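Local coordinates for oxalate biosynthetic component 1 (Burkholderia thailandensis, PDB 5IKY), which is a bifunctional enzyme of quorum sensing-dependent oxalate production, uniting a serine hydrolase of the alpha/beta-hydrolase type with an additional lyase activity, at residues D127-I132 / R486-V491; L480-A485 / R492-T497; Q873-R878 / Q942-Q947. All coordinates share one frame; numbering follows the deposited sequence.

Interaction 1: D127-I132 / R486-V491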
loop_
_atom_site.group_PDB
_atom_site.type_symbol
_atom_site.label_atom_id
_atom_site.label_comp_id
_atom_site.label_asym_id
_atom_site.label_seq_id
_atom_site.Cartn_x
_atom_site.Cartn_y
_atom_site.Cartn_z
ATOM N N ASP A 127 34.928 -16.942 -0.441
ATOM C CA ASP A 127 34.466 -16.942 0.941
ATOM C C ASP A 127 34.955 -15.694 1.665
ATOM O O ASP A 127 34.241 -15.126 2.493
ATOM C CB ASP A 127 34.936 -18.200 1.673
ATOM C CG ASP A 127 34.440 -18.259 3.107
ATOM O OD1 ASP A 127 33.211 -18.373 3.309
ATOM O OD2 ASP A 127 35.278 -18.195 4.032
ATOM N N LEU A 128 36.173 -15.271 1.345
ATOM C CA LEU A 128 36.746 -14.063 1.925
ATOM C C LEU A 128 35.963 -12.827 1.492
ATOM O O LEU A 128 35.707 -11.932 2.297
ATOM C CB LEU A 128 38.217 -13.920 1.529
ATOM C CG LEU A 128 38.913 -12.641 2.002
ATOM C CD1 LEU A 128 39.062 -12.643 3.517
ATOM C CD2 LEU A 128 40.265 -12.473 1.324
ATOM N N VAL A 129 35.586 -12.788 0.217
ATOM C CA VAL A 129 34.830 -11.668 -0.332
ATOM C C VAL A 129 33.501 -11.485 0.397
ATOM O O VAL A 129 33.128 -10.365 0.751
ATOM C CB VAL A 129 34.559 -11.852 -1.839
ATOM C CG1 VAL A 129 33.732 -10.695 -2.379
ATOM C CG2 VAL A 129 35.868 -11.968 -2.603
ATOM N N ARG A 130 32.798 -12.591 0.626
ATOM C CA ARG A 130 31.515 -12.562 1.321
ATOM C C ARG A 130 31.637 -11.958 2.712
ATOM O O ARG A 130 30.864 -11.074 3.083
ATOM C CB ARG A 130 30.927 -13.967 1.434
ATOM C CG ARG A 130 30.568 -14.609 0.117
ATOM C CD ARG A 130 29.646 -15.788 0.345
ATOM N NE ARG A 130 29.195 -16.383 -0.907
ATOM C CZ ARG A 130 29.615 -17.554 -1.366
ATOM N NH1 ARG A 130 30.498 -18.261 -0.671
ATOM N NH2 ARG A 130 29.151 -18.021 -2.518
ATOM N N GLN A 131 32.609 -12.445 3.475
ATOM C CA GLN A 131 32.809 -11.988 4.843
ATOM C C GLN A 131 33.145 -10.503 4.884
ATOM O O GLN A 131 32.753 -9.795 5.811
ATOM C CB GLN A 131 33.909 -12.807 5.518
ATOM C CG GLN A 131 33.604 -14.296 5.574
ATOM C CD GLN A 131 34.740 -15.105 6.168
ATOM O OE1 GLN A 131 35.561 -14.583 6.924
ATOM N NE2 GLN A 131 34.794 -16.388 5.828
ATOM N N ILE A 132 33.862 -10.035 3.866
ATOM C CA ILE A 132 34.162 -8.616 3.733
ATOM C C ILE A 132 32.886 -7.834 3.446
ATOM O O ILE A 132 32.576 -6.858 4.130
ATOM C CB ILE A 132 35.191 -8.359 2.615
ATOM C CG1 ILE A 132 36.559 -8.914 3.017
ATOM C CG2 ILE A 132 35.291 -6.872 2.305
ATOM C CD1 ILE A 132 37.615 -8.762 1.944
ATOM N N ARG A 486 24.025 -9.232 -7.914
ATOM C CA ARG A 486 24.836 -8.096 -8.342
ATOM C C ARG A 486 26.059 -7.895 -7.450
ATOM O O ARG A 486 27.011 -7.210 -7.825
ATOM C CB ARG A 486 23.997 -6.818 -8.356
ATOM C CG ARG A 486 22.765 -6.890 -9.238
ATOM C CD ARG A 486 21.837 -5.720 -8.957
ATOM N NE ARG A 486 21.433 -5.683 -7.554
ATOM C CZ ARG A 486 20.630 -4.764 -7.030
ATOM N NH1 ARG A 486 20.138 -3.798 -7.793
ATOM N NH2 ARG A 486 20.318 -4.811 -5.743
ATOM N N VAL A 487 26.024 -8.500 -6.269
ATOM C CA VAL A 487 27.082 -8.337 -5.283
ATOM C C VAL A 487 28.087 -9.484 -5.358
ATOM O O VAL A 487 27.696 -10.649 -5.445
ATOM C CB VAL A 487 26.492 -8.250 -3.857
ATOM C CG1 VAL A 487 27.584 -8.290 -2.801
ATOM C CG2 VAL A 487 25.648 -6.994 -3.715
ATOM N N PRO A 488 29.390 -9.158 -5.337
ATOM C CA PRO A 488 30.424 -10.196 -5.281
ATOM C C PRO A 488 30.268 -11.054 -4.031
ATOM O O PRO A 488 30.336 -10.538 -2.915
ATOM C CB PRO A 488 31.733 -9.398 -5.247
ATOM C CG PRO A 488 31.346 -8.026 -4.810
ATOM C CD PRO A 488 29.966 -7.802 -5.345
ATOM N N GLY A 489 30.051 -12.350 -4.226
ATOM C CA GLY A 489 29.769 -13.249 -3.124
ATOM C C GLY A 489 28.309 -13.657 -3.125
ATOM O O GLY A 489 27.943 -14.700 -2.585
ATOM N N GLY A 490 27.472 -12.817 -3.731
ATOM C CA GLY A 490 26.062 -13.120 -3.904
ATOM C C GLY A 490 25.179 -12.825 -2.706
ATOM O O GLY A 490 23.957 -12.969 -2.781
ATOM N N VAL A 491 25.789 -12.410 -1.601
ATOM C CA VAL A 491 25.037 -12.153 -0.377
ATOM C C VAL A 491 25.455 -10.831 0.279
ATOM O O VAL A 491 26.615 -10.420 0.200
ATOM C CB VAL A 491 25.203 -13.320 0.626
ATOM C CG1 VAL A 491 26.633 -13.392 1.144
ATOM C CG2 VAL A 491 24.215 -13.198 1.772
#
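Val129 is the first residue of the helical segment to reach the turn at Pro488. Its CG1 lies anti to the backbone N (chi1 178°), and this methyl comes within 3.7 Å of Pro488 CB, the two side chains crossing at about a right angle. CG1 also rests 3.4 Å from Pro488 O, so a single methyl touches both the ring and the carbonyl that follows it.

Arg130 carries the polar half of the contact. Because Gly489 has no side chain, its bare CA lies against the arginine stem, 3.6 Å from Arg130 CG. From there the arginine chain runs extended, and Arg130 NE donates to Gly489 O over 2.7 Å with an N-H...O angle of 158°. The donor lies in the carbonyl plane on a lone pair, and the oxygen sits at the edge of the guanidinium, close to its plane. Farther round, Arg130 CD meets Val491 CG1 at 3.9 Å, again with the side chains at about a right angle.

The partner is a type II beta turn from Val487 to Gly490, closed by Gly490 N to Val487 O at 2.8 Å, with proline and glycine in its two central positions. It illustrates how a helix side chain can grip a turn through a backbone carbonyl.

Beyond Arg130 the helix faces other elements: Gln131 and Ile132 pack on helix 162-172, while Pro488 also touches Arg117 and Leu120 of helix 117-121. The contact thus ties helix 126-138 of the N-terminal domain to the connection between strands 481-483 and 491-493.

Interaction 2: L480-A485 / R492-T497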
loop_
_atom_site.group_PDB
_atom_site.type_symbol
_atom_site.label_atom_id
_atom_site.label_comp_id
_atom_site.label_asym_id
_atom_site.label_seq_id
_atom_site.Cartn_x
_atom_site.Cartn_y
_atom_site.Cartn_z
ATOM N N LEU A 480 19.430 -12.214 8.642
ATOM C CA LEU A 480 19.846 -10.821 8.535
ATOM C C LEU A 480 20.423 -10.493 7.164
ATOM O O LEU A 480 20.700 -9.332 6.863
ATOM C CB LEU A 480 20.871 -10.487 9.618
ATOM C CG LEU A 480 20.405 -10.623 11.067
ATOM C CD1 LEU A 480 21.500 -10.155 12.018
ATOM C CD2 LEU A 480 19.111 -9.849 11.294
ATOM N N ASN A 481 20.607 -11.516 6.337
ATOM C CA ASN A 481 21.158 -11.318 5.002
ATOM C C ASN A 481 20.109 -11.497 3.914
ATOM O O ASN A 481 19.002 -11.971 4.172
ATOM C CB ASN A 481 22.321 -12.280 4.754
ATOM C CG ASN A 481 23.402 -12.175 5.808
ATOM O OD1 ASN A 481 23.623 -11.110 6.386
ATOM N ND2 ASN A 481 24.086 -13.284 6.061
ATOM N N VAL A 482 20.469 -11.113 2.694
ATOM C CA VAL A 482 19.612 -11.314 1.532
ATOM C C VAL A 482 20.486 -11.629 0.319
ATOM O O VAL A 482 21.589 -11.096 0.180
ATOM C CB VAL A 482 18.720 -10.076 1.253
ATOM C CG1 VAL A 482 19.570 -8.846 0.949
ATOM C CG2 VAL A 482 17.742 -10.355 0.119
ATOM N N PHE A 483 20.009 -12.514 -0.546
ATOM C CA PHE A 483 20.772 -12.879 -1.729
ATOM C C PHE A 483 20.647 -11.810 -2.809
ATOM O O PHE A 483 19.546 -11.377 -3.149
ATOM C CB PHE A 483 20.322 -14.238 -2.264
ATOM C CG PHE A 483 20.655 -15.383 -1.350
ATOM C CD1 PHE A 483 21.971 -15.777 -1.166
ATOM C CD2 PHE A 483 19.656 -16.065 -0.676
ATOM C CE1 PHE A 483 22.283 -16.828 -0.325
ATOM C CE2 PHE A 483 19.962 -17.117 0.164
ATOM C CZ PHE A 483 21.275 -17.499 0.341
ATOM N N ASP A 484 21.793 -11.384 -3.330
ATOM C CA ASP A 484 21.844 -10.382 -4.385
ATOM C C ASP A 484 22.948 -10.747 -5.370
ATOM O O ASP A 484 24.133 -10.690 -5.038
ATOM C CB ASP A 484 22.083 -8.988 -3.797
ATOM C CG ASP A 484 21.787 -7.872 -4.787
ATOM O OD1 ASP A 484 21.829 -8.116 -6.012
ATOM O OD2 ASP A 484 21.516 -6.740 -4.333
ATOM N N ALA A 485 22.550 -11.120 -6.582
ATOM C CA ALA A 485 23.491 -11.589 -7.595
ATOM C C ALA A 485 24.438 -10.486 -8.073
ATOM O O ALA A 485 25.527 -10.769 -8.571
ATOM C CB ALA A 485 22.732 -12.180 -8.773
ATOM N N ARG A 492 24.492 -10.158 0.904
ATOM C CA ARG A 492 24.748 -8.911 1.621
ATOM C C ARG A 492 23.762 -8.751 2.770
ATOM O O ARG A 492 22.820 -9.529 2.899
ATOM C CB ARG A 492 24.647 -7.715 0.679
ATOM C CG ARG A 492 23.296 -7.611 0.004
ATOM C CD ARG A 492 23.132 -6.309 -0.760
ATOM N NE ARG A 492 21.860 -6.291 -1.475
ATOM C CZ ARG A 492 20.700 -5.943 -0.928
ATOM N NH1 ARG A 492 20.650 -5.572 0.346
ATOM N NH2 ARG A 492 19.590 -5.965 -1.655
ATOM N N LYS A 493 23.983 -7.738 3.602
ATOM C CA LYS A 493 23.067 -7.440 4.695
ATOM C C LYS A 493 21.730 -6.966 4.137
ATOM O O LYS A 493 21.691 -6.156 3.210
ATOM C CB LYS A 493 23.655 -6.376 5.624
ATOM C CG LYS A 493 23.338 -6.579 7.093
ATOM C CD LYS A 493 24.056 -7.805 7.635
ATOM C CE LYS A 493 23.887 -7.924 9.139
ATOM N NZ LYS A 493 24.619 -9.099 9.687
ATOM N N ALA A 494 20.639 -7.476 4.699
ATOM C CA ALA A 494 19.306 -7.090 4.259
ATOM C C ALA A 494 18.955 -5.701 4.784
ATOM O O ALA A 494 19.084 -5.431 5.976
ATOM C CB ALA A 494 18.276 -8.115 4.717
ATOM N N CYS A 495 18.503 -4.827 3.890
ATOM C CA CYS A 495 18.180 -3.449 4.255
ATOM C C CYS A 495 16.808 -3.345 4.916
ATOM O O CYS A 495 16.165 -2.297 4.876
ATOM C CB CYS A 495 18.237 -2.543 3.020
ATOM S SG CYS A 495 19.860 -2.426 2.234
ATOM N N GLY A 496 16.370 -4.434 5.533
ATOM C CA GLY A 496 15.063 -4.490 6.153
ATOM C C GLY A 496 14.335 -5.734 5.692
ATOM O O GLY A 496 14.802 -6.433 4.790
ATOM N N THR A 497 13.192 -6.014 6.306
ATOM C CA THR A 497 12.403 -7.183 5.943
ATOM C C THR A 497 11.834 -7.031 4.535
ATOM O O THR A 497 11.759 -8.004 3.779
ATOM C CB THR A 497 11.267 -7.421 6.959
ATOM O OG1 THR A 497 11.835 -7.847 8.203
ATOM C CG2 THR A 497 10.307 -8.490 6.468
HETATM O O HOH W 1 19.829 -6.921 8.085
#
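Arg492 and Val482 lie side by side on one face of a two-stranded antiparallel hairpin, and here the packing is tight. Val482 CG1 sits 3.4 Å above the guanidinium plane, displaced toward its rim. The guanidinium edge forms a salt bridge in which Arg492 NE donates to the anti lone pair of Asp484 OD2, 2.9 Å away at 166°; NH2 adds a weak bond to the same oxygen. Asp484 OD2 is shared with Arg486, and Arg492 NH1 has a second carboxylate in Asp499, linking charges in a chain. Val482 N to Arg492 O at 2.8 Å and the reciprocal bond join them as an antiparallel hydrogen-bonded pair. Val482 CB meets Ala494 CB at 4.0 Å.

The side chains at the other end pack more loosely. Lys493 CD, set by the bend at chi2 (69°), touches Asn481 OD1, and Lys493 CE lies 4.0 Å from Leu480 CB; the amine bonds weakly to Thr138 and Arg198. Yet Ala494 N makes a firm bond to Leu480 O at 2.9 Å, and a water donates to both Leu480 O and Ala494 O, bridging the backbones.

Helix 497-510 closes the valine side: Trp503 and Asp499 touch Val482, and Gln500 bonds to Asn481 O.

Interaction 3: Q873-R878 / Q942-Q947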
loop_
_atom_site.group_PDB
_atom_site.type_symbol
_atom_site.label_atom_id
_atom_site.label_comp_id
_atom_site.label_asym_id
_atom_site.label_seq_id
_atom_site.Cartn_x
_atom_site.Cartn_y
_atom_site.Cartn_z
ATOM N N GLN A 873 -30.597 10.103 -24.116
ATOM C CA GLN A 873 -31.446 10.215 -25.295
ATOM C C GLN A 873 -31.369 11.611 -25.905
ATOM O O GLN A 873 -31.186 11.758 -27.113
ATOM C CB GLN A 873 -32.895 9.872 -24.941
ATOM C CG GLN A 873 -33.798 9.644 -26.143
ATOM C CD GLN A 873 -35.141 9.048 -25.760
ATOM O OE1 GLN A 873 -35.681 9.340 -24.692
ATOM N NE2 GLN A 873 -35.686 8.207 -26.631
ATOM N N LEU A 874 -31.499 12.628 -25.060
ATOM C CA LEU A 874 -31.463 14.018 -25.503
ATOM C C LEU A 874 -30.155 14.367 -26.207
ATOM O O LEU A 874 -30.140 15.147 -27.159
ATOM C CB LEU A 874 -31.679 14.952 -24.312
ATOM C CG LEU A 874 -33.035 14.827 -23.620
ATOM C CD1 LEU A 874 -33.022 15.544 -22.279
ATOM C CD2 LEU A 874 -34.136 15.380 -24.520
ATOM N N ILE A 875 -29.060 13.782 -25.735
ATOM C CA ILE A 875 -27.756 14.006 -26.343
ATOM C C ILE A 875 -27.602 13.170 -27.611
ATOM O O ILE A 875 -27.094 13.651 -28.623
ATOM C CB ILE A 875 -26.611 13.673 -25.362
ATOM C CG1 ILE A 875 -26.755 14.497 -24.080
ATOM C CG2 ILE A 875 -25.258 13.929 -26.009
ATOM C CD1 ILE A 875 -25.662 14.247 -23.065
ATOM N N TYR A 876 -28.060 11.922 -27.554
ATOM C CA TYR A 876 -27.930 10.994 -28.674
ATOM C C TYR A 876 -28.645 11.462 -29.939
ATOM O O TYR A 876 -28.038 11.554 -31.005
ATOM C CB TYR A 876 -28.463 9.611 -28.286
ATOM C CG TYR A 876 -28.811 8.741 -29.473
ATOM C CD1 TYR A 876 -27.817 8.170 -30.256
ATOM C CD2 TYR A 876 -30.135 8.489 -29.809
ATOM C CE1 TYR A 876 -28.130 7.377 -31.344
ATOM C CE2 TYR A 876 -30.459 7.698 -30.895
ATOM C CZ TYR A 876 -29.453 7.143 -31.659
ATOM O OH TYR A 876 -29.772 6.352 -32.741
ATOM N N GLU A 877 -29.934 11.753 -29.812
ATOM C CA GLU A 877 -30.778 12.017 -30.971
ATOM C C GLU A 877 -30.394 13.301 -31.710
ATOM O O GLU A 877 -30.676 13.443 -32.899
ATOM C CB GLU A 877 -32.247 12.073 -30.546
ATOM C CG GLU A 877 -32.677 10.875 -29.713
ATOM C CD GLU A 877 -34.156 10.570 -29.826
ATOM O OE1 GLU A 877 -34.976 11.483 -29.594
ATOM O OE2 GLU A 877 -34.498 9.410 -30.140
ATOM N N ARG A 878 -29.739 14.223 -31.012
ATOM C CA ARG A 878 -29.331 15.483 -31.624
ATOM C C ARG A 878 -27.891 15.433 -32.134
ATOM O O ARG A 878 -27.504 16.225 -32.994
ATOM C CB ARG A 878 -29.493 16.635 -30.628
ATOM N N GLN A 942 -21.360 5.163 -24.079
ATOM C CA GLN A 942 -21.800 3.811 -24.404
ATOM C C GLN A 942 -23.320 3.718 -24.481
ATOM O O GLN A 942 -23.861 2.829 -25.137
ATOM C CB GLN A 942 -21.262 2.812 -23.380
ATOM C CG GLN A 942 -19.897 2.247 -23.734
ATOM C CD GLN A 942 -19.274 1.473 -22.593
ATOM O OE1 GLN A 942 -18.734 0.383 -22.787
ATOM N NE2 GLN A 942 -19.337 2.039 -21.393
ATOM N N GLN A 943 -24.007 4.638 -23.812
ATOM C CA GLN A 943 -25.459 4.697 -23.896
ATOM C C GLN A 943 -25.894 5.292 -25.234
ATOM O O GLN A 943 -27.005 5.039 -25.700
ATOM C CB GLN A 943 -26.038 5.505 -22.734
ATOM C CG GLN A 943 -26.063 4.741 -21.419
ATOM C CD GLN A 943 -26.424 5.616 -20.236
ATOM O OE1 GLN A 943 -27.599 5.864 -19.968
ATOM N NE2 GLN A 943 -25.411 6.084 -19.516
ATOM N N LEU A 944 -25.015 6.078 -25.851
ATOM C CA LEU A 944 -25.281 6.603 -27.187
ATOM C C LEU A 944 -25.142 5.489 -28.217
ATOM O O LEU A 944 -25.889 5.432 -29.195
ATOM C CB LEU A 944 -24.335 7.755 -27.536
ATOM C CG LEU A 944 -24.260 8.967 -26.605
ATOM C CD1 LEU A 944 -23.533 10.118 -27.289
ATOM C CD2 LEU A 944 -25.640 9.396 -26.138
ATOM N N ASP A 945 -24.174 4.607 -27.987
ATOM C CA ASP A 945 -23.931 3.471 -28.867
ATOM C C ASP A 945 -25.114 2.510 -28.842
ATOM O O ASP A 945 -25.515 1.975 -29.877
ATOM C CB ASP A 945 -22.649 2.743 -28.456
ATOM C CG ASP A 945 -21.438 3.657 -28.447
ATOM O OD1 ASP A 945 -21.599 4.866 -28.714
ATOM O OD2 ASP A 945 -20.325 3.169 -28.157
ATOM N N VAL A 946 -25.662 2.298 -27.649
ATOM C CA VAL A 946 -26.815 1.423 -27.462
ATOM C C VAL A 946 -28.023 1.915 -28.255
ATOM O O VAL A 946 -28.670 1.141 -28.962
ATOM C CB VAL A 946 -27.196 1.313 -25.969
ATOM C CG1 VAL A 946 -28.565 0.670 -25.808
ATOM C CG2 VAL A 946 -26.139 0.528 -25.207
ATOM N N GLN A 947 -28.315 3.206 -28.137
ATOM C CA GLN A 947 -29.439 3.808 -28.843
ATOM C C GLN A 947 -29.236 3.772 -30.352
ATOM O O GLN A 947 -30.196 3.642 -31.113
ATOM C CB GLN A 947 -29.649 5.250 -28.380
ATOM C CG GLN A 947 -29.961 5.389 -26.903
ATOM C CD GLN A 947 -30.210 6.826 -26.499
ATOM O OE1 GLN A 947 -31.218 7.422 -26.878
ATOM N NE2 GLN A 947 -29.291 7.391 -25.725
#
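Tyr876 and Gln947 form the heart of a buried helix-helix contact in the C-terminal alpha/beta-hydrolase region, built from a CH-pi contact and apolar packing, with no hydrogen bond between the two segments. The segment axes approach to 9.4 Å and cross at -60°.

With CG anti to its backbone N (chi1 160°), Tyr876 is directed at the second helix. Gln947 CB stands 3.5 Å from the ring centroid, only 9° off the normal, so an aliphatic carbon of a polar side chain lies over the centre of the ring face. The two side chains slide past each other in opposite directions. Gln947 OE1 comes to 3.3 Å from Tyr876 CD2 and also rests against Gln873 CA and stem carbons.

The amide also has a partner in its own helix: Gln947 NE2 donates over 3.3 Å to Gln943 O, which it approaches from above the carbonyl plane. That bond probably helps to fix the amide rotation. Leu944 packs at the base of the tyrosine, CD2 3.6 Å from Tyr876 CB, while Ile875 CG2 meets Leu944 CD1 more loosely at 4.4 Å. Tyr876 OH comes to 3.2 Å from Gln947 O without a hydrogen bond and bonds instead to Asp951, farther along helix 937-955. The case shows how a glutamine can serve as both packing surface and polar group within a helix interface.

Ile875 also reaches Pro784, and Gln943 OE1 takes a hydrogen bond from Ser869 N just ahead of helix 870-879. Helix 937-955 itself lies in the connection between the neighbouring parallel strands 929-935 and 969-976 of the mixed central sheet.

Interactions 1 and 2 interlock along the chain and in space. Their centres lie 12 Å apart, and both contacts belong to one hairpin: 480-485 and 492-497 are its arms, and 486-491 is the connection that meets helix 126-138. They touch directly, with Gly490 O 2.7 Å from Asp484 N in a probable hydrogen bond. The hairpin follows strand 471-474 of the barrel-like parallel sheet, so the pair joins that region, which binds magnesium, to the N-terminal domain. Interaction 3 comes later in the chain and stands apart, its centre 67 Å from interaction 1 and 59 Å from interaction 2, in the hydrolase-like region on the opposite side of the chain's centre. The separation reflects the multidomain build of this bifunctional enzyme.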